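Local coordinates for hydrazine synthase beta subunit (PDB 5C2V) that forms part of the hydrazine synthase complex, which condenses nitric oxide with ammonium to hydrazine, and may modulate passage of hydroxylamine between the active sites of its partner subunits, at the interface of chains A and B. Coordinates in Å, arbitrary orientation; residue numbers count along the deposited sequence, not the author numbering. Chains: chain A, Hydrazine synthase beta subunit; chain B, Hydrazine synthase gamma subunit.

Contact 1: the interface of chains A and B. Residues chain A 161, 168, 190-191, 193, 226; chain B 65, 68-69, 74, 76.
A:Arg193 and B:Glu69 meet tip to tip in a salt bridge, NH1 to the carboxylate oxygen OE2 at 2.5 Å. The planes of guanidinium and carboxylate stand 63° apart and the N-H points elsewhere, so this is charge pairing rather than a directed hydrogen bond. Water 1 adds a relay, 2.9 Å from A:Arg193 NH1 and also linked to B:Glu69 OE2. B:Tyr68 crosses the same guanidinium with its ring almost perpendicular to it (85°), A:Arg193 CZ lying 3.3 Å from B:Tyr68 CE1. B:Glu69 OE2 sits above one face of that ring, toward its rim. B:Tyr68 and B:Glu69 directly follow the CXXCH haem-binding motif of the gamma subunit, and B:Ser65 lies within it. The carbonyl O of B:Ser65 receives a weak but straight bond from A:Asn191 ND2 at 3.3 Å. Farther along, A:Arg168 NH2 makes a weak bond to B:Thr74 O, and B:Leu76 CD1 meets A:Phe226 CZ, at the tip of the ring, at 3.7 Å.

In the second shell, the A:Arg193 chain, bent at chi2 and chi3, places its guanidinium between A:Asp161 of its own chain and B:Glu69 of the gamma subunit. A:Asn191 CB lies over one face of the guanidinium, toward its rim. A:Asp161 steadies the other end of the group: its OD2, met nearly along the C-O axis, accepts from A:Arg193 NH2 in the guanidinium plane at 2.9 Å.

Contact 2: the interface of chains A and B. Residues chain A 220-222, 249-252; chain B 58-60.
Just ahead of the CXXCH haem-binding motif of the gamma subunit, the loop B:Gln58 to B:Ser60 pushes B:Gln58 against loops of the beta subunit's propeller, between A:Asn250 and A:Tyr252. B:Gln58 hides 91 Å² of its surface. Its chain starts with CG anti to the carbonyl carbon (chi1 -70°) and runs extended, carrying the amide past the A:Tyr252 ring. Amide and ring planes are nearly parallel, 11° apart, but the amide lies beside the CE1 and hydroxyl edge of the ring, only slightly off its plane, not stacked over it; nearer the backbone, B:Gln58 CB meets A:Tyr252 CD1 at 3.5 Å. On the A:Asn250 side the two amides are turned almost at right angles, 84° apart. NE2 of B:Gln58 comes to 3.1 Å from A:Asn250 OD1, yet its N-H points elsewhere and no hydrogen bond forms. The flat end of B:Gln58 also rests on the A:Asn250 backbone, CD to CA at 3.7 Å.

Water 2 ties the B:Gln58 amide oxygen to the beta subunit: it lies 2.6 Å from OE1, 3.1 Å from the carbonyl O of A:Leu249 and 2.9 Å from the backbone N of A:Asn222, in the short 3-10 helix 221-223. At the base, A:Tyr252 N donates a weak bond to B:Gln58 O at 3.3 Å. B:Ser60 lies over the A:Tyr252 ring face on the same side as B:Gln58, near the CB end, B:Ser60 CA 3.8 Å from A:Tyr252 CB.

Contact 1: the interface of chains A and B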
# COMPACT_ATOMS: atom_id res chain seq x y z
N ASP A 161 -45.39 7.57 -21.52
CA ASP A 161 -44.28 7.35 -22.42
C ASP A 161 -44.52 8.29 -23.58
O ASP A 161 -45.42 8.09 -24.40
CB ASP A 161 -44.22 5.88 -22.87
CG ASP A 161 -42.96 5.56 -23.64
OD1 ASP A 161 -41.95 6.26 -23.46
OD2 ASP A 161 -42.98 4.58 -24.42
N ARG A 168 -39.44 11.79 -19.31
CA ARG A 168 -40.74 11.15 -19.38
C ARG A 168 -41.22 10.92 -17.95
O ARG A 168 -40.43 10.56 -17.08
CB ARG A 168 -40.66 9.84 -20.17
CG ARG A 168 -40.24 10.04 -21.62
CD ARG A 168 -40.22 8.73 -22.40
NE ARG A 168 -39.47 8.85 -23.65
CZ ARG A 168 -39.91 8.42 -24.83
NH1 ARG A 168 -41.10 7.85 -24.93
NH2 ARG A 168 -39.15 8.57 -25.91
N SER A 190 -36.58 6.73 -21.45
CA SER A 190 -37.35 6.47 -22.66
C SER A 190 -37.95 5.07 -22.58
O SER A 190 -37.49 4.24 -21.79
CB SER A 190 -36.46 6.59 -23.91
OG SER A 190 -35.51 5.54 -23.97
N ASN A 191 -38.98 4.82 -23.38
CA ASN A 191 -39.60 3.50 -23.46
C ASN A 191 -40.11 2.96 -22.12
O ASN A 191 -39.70 1.88 -21.70
CB ASN A 191 -38.62 2.49 -24.06
CG ASN A 191 -38.10 2.91 -25.41
OD1 ASN A 191 -38.81 3.53 -26.20
ND2 ASN A 191 -36.84 2.57 -25.69
N ARG A 193 -42.23 0.85 -20.17
CA ARG A 193 -43.13 -0.25 -20.51
C ARG A 193 -44.10 -0.75 -19.44
O ARG A 193 -45.05 -1.47 -19.76
CB ARG A 193 -42.30 -1.43 -21.01
CG ARG A 193 -41.53 -1.15 -22.29
CD ARG A 193 -42.49 -0.97 -23.46
NE ARG A 193 -42.48 0.40 -23.95
CZ ARG A 193 -41.87 0.79 -25.07
NH1 ARG A 193 -41.24 -0.10 -25.82
NH2 ARG A 193 -41.90 2.06 -25.42
N PHE A 226 -27.29 3.21 -24.95
CA PHE A 226 -28.39 2.87 -24.06
C PHE A 226 -27.94 2.11 -22.82
O PHE A 226 -27.08 1.23 -22.90
CB PHE A 226 -29.44 2.04 -24.80
CG PHE A 226 -30.45 2.86 -25.55
CD1 PHE A 226 -31.44 3.55 -24.88
CD2 PHE A 226 -30.40 2.93 -26.93
CE1 PHE A 226 -32.37 4.30 -25.57
CE2 PHE A 226 -31.33 3.68 -27.63
CZ PHE A 226 -32.32 4.36 -26.95
N SER B 65 -35.54 -0.01 -29.89
CA SER B 65 -35.24 0.96 -28.84
C SER B 65 -35.35 2.38 -29.39
O SER B 65 -35.57 3.34 -28.65
CB SER B 65 -33.86 0.70 -28.26
OG SER B 65 -33.79 -0.58 -27.66
N TYR B 68 -39.02 2.29 -32.04
CA TYR B 68 -39.98 1.69 -31.11
C TYR B 68 -40.46 0.29 -31.59
O TYR B 68 -39.84 -0.27 -32.48
CB TYR B 68 -41.12 2.72 -30.95
CG TYR B 68 -42.24 2.29 -30.10
CD1 TYR B 68 -42.12 2.24 -28.69
CD2 TYR B 68 -43.44 1.91 -30.67
CE1 TYR B 68 -43.18 1.82 -27.92
CE2 TYR B 68 -44.46 1.49 -29.91
CZ TYR B 68 -44.37 1.45 -28.57
OH TYR B 68 -45.42 1.03 -27.78
N GLU B 69 -41.53 -0.28 -31.04
CA GLU B 69 -41.90 -1.65 -31.46
C GLU B 69 -43.21 -1.82 -32.24
O GLU B 69 -43.51 -2.92 -32.72
CB GLU B 69 -41.91 -2.59 -30.25
CG GLU B 69 -43.15 -2.56 -29.40
CD GLU B 69 -42.97 -1.71 -28.17
OE1 GLU B 69 -43.89 -1.69 -27.33
OE2 GLU B 69 -41.90 -1.08 -28.03
N THR B 74 -39.50 6.64 -31.53
CA THR B 74 -39.53 7.14 -30.15
C THR B 74 -39.36 8.65 -30.06
O THR B 74 -39.54 9.24 -29.00
CB THR B 74 -38.44 6.46 -29.29
OG1 THR B 74 -37.17 6.61 -29.93
CG2 THR B 74 -38.75 4.99 -29.11
N LEU B 76 -36.55 10.06 -30.37
CA LEU B 76 -35.21 10.29 -29.84
C LEU B 76 -34.28 10.87 -30.91
O LEU B 76 -34.24 10.39 -32.04
CB LEU B 76 -34.62 9.00 -29.29
CG LEU B 76 -35.22 8.48 -27.97
CD1 LEU B 76 -34.65 7.11 -27.64
CD2 LEU B 76 -34.95 9.46 -26.84
O HOH W 1 -39.42 0.93 -27.88

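Contact 2: the interface of chains A and B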
# COMPACT_ATOMS: atom_id res chain seq x y z
N ALA A 220 -20.24 0.52 -28.31
CA ALA A 220 -21.34 -0.08 -27.56
C ALA A 220 -21.01 -0.30 -26.08
O ALA A 220 -21.87 -0.70 -25.30
CB ALA A 220 -21.74 -1.40 -28.20
N GLU A 221 -19.76 -0.03 -25.69
CA GLU A 221 -19.29 -0.40 -24.36
C GLU A 221 -19.72 0.58 -23.27
O GLU A 221 -19.92 1.77 -23.54
CB GLU A 221 -17.77 -0.55 -24.35
CG GLU A 221 -17.27 -1.82 -25.02
CD GLU A 221 -17.09 -1.67 -26.52
OE1 GLU A 221 -17.66 -0.72 -27.10
OE2 GLU A 221 -16.38 -2.50 -27.13
N ASN A 222 -19.84 0.07 -22.05
CA ASN A 222 -20.19 0.87 -20.88
C ASN A 222 -21.49 1.65 -21.08
O ASN A 222 -21.65 2.75 -20.55
CB ASN A 222 -19.06 1.83 -20.53
CG ASN A 222 -17.90 1.14 -19.84
OD1 ASN A 222 -17.12 0.43 -20.48
ND2 ASN A 222 -17.76 1.36 -18.54
N LEU A 249 -21.49 -4.89 -16.49
CA LEU A 249 -20.58 -4.15 -17.36
C LEU A 249 -20.65 -4.71 -18.78
O LEU A 249 -20.88 -3.98 -19.73
CB LEU A 249 -19.15 -4.21 -16.84
CG LEU A 249 -18.11 -3.48 -17.70
CD1 LEU A 249 -18.36 -1.98 -17.70
CD2 LEU A 249 -16.70 -3.80 -17.24
N ASN A 250 -20.42 -6.02 -18.90
CA ASN A 250 -20.47 -6.70 -20.18
C ASN A 250 -21.80 -7.42 -20.47
O ASN A 250 -21.94 -8.06 -21.51
CB ASN A 250 -19.30 -7.67 -20.29
CG ASN A 250 -17.96 -6.98 -20.18
OD1 ASN A 250 -17.44 -6.45 -21.17
ND2 ASN A 250 -17.39 -6.97 -18.98
N ASN A 251 -22.75 -7.33 -19.55
CA ASN A 251 -24.05 -7.98 -19.73
C ASN A 251 -25.22 -7.03 -19.45
O ASN A 251 -25.37 -6.53 -18.34
CB ASN A 251 -24.16 -9.22 -18.84
CG ASN A 251 -25.18 -10.23 -19.35
OD1 ASN A 251 -26.16 -9.86 -20.01
ND2 ASN A 251 -24.96 -11.50 -19.05
N TYR A 252 -26.04 -6.80 -20.46
CA TYR A 252 -27.13 -5.82 -20.37
C TYR A 252 -28.48 -6.50 -20.52
O TYR A 252 -28.58 -7.54 -21.17
CB TYR A 252 -26.96 -4.74 -21.43
CG TYR A 252 -25.71 -3.89 -21.28
CD1 TYR A 252 -24.46 -4.42 -21.56
CD2 TYR A 252 -25.79 -2.57 -20.86
CE1 TYR A 252 -23.32 -3.66 -21.42
CE2 TYR A 252 -24.65 -1.80 -20.71
CZ TYR A 252 -23.42 -2.35 -20.99
OH TYR A 252 -22.28 -1.59 -20.85
N GLN B 58 -23.11 -6.50 -26.47
CA GLN B 58 -23.42 -6.94 -25.11
C GLN B 58 -24.92 -7.00 -24.77
O GLN B 58 -25.28 -7.33 -23.64
CB GLN B 58 -22.67 -6.05 -24.12
CG GLN B 58 -21.17 -6.32 -24.17
CD GLN B 58 -20.33 -5.20 -23.61
OE1 GLN B 58 -20.84 -4.16 -23.20
NE2 GLN B 58 -19.01 -5.41 -23.59
N GLY B 59 -25.77 -6.69 -25.74
CA GLY B 59 -27.21 -6.74 -25.52
C GLY B 59 -27.80 -5.45 -24.98
O GLY B 59 -28.82 -5.47 -24.28
N SER B 60 -27.18 -4.33 -25.32
CA SER B 60 -27.59 -3.02 -24.81
C SER B 60 -28.96 -2.58 -25.32
O SER B 60 -29.81 -2.15 -24.53
CB SER B 60 -26.54 -1.96 -25.18
OG SER B 60 -26.90 -0.69 -24.68
O HOH W 2 -19.08 -2.75 -21.88

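Contact 1 and contact 2 lie about 18 Å apart, measured between the centres of their C-alpha atoms, and share no residue. On the gamma subunit they fall on one continuous stretch, with contact 2 just before the 3-10 helix 63-65 and contact 1 at its end and beyond. On the beta subunit the link is through one segment: the 3-10 helix 221-223 is followed by strand 226-234, which opens with a residue of contact 1; the other residues come from separate strands and loops. Contacts ahead of the haem-attachment motif, within it and after it probably help fix that haem region against the propeller within the heterotrimer.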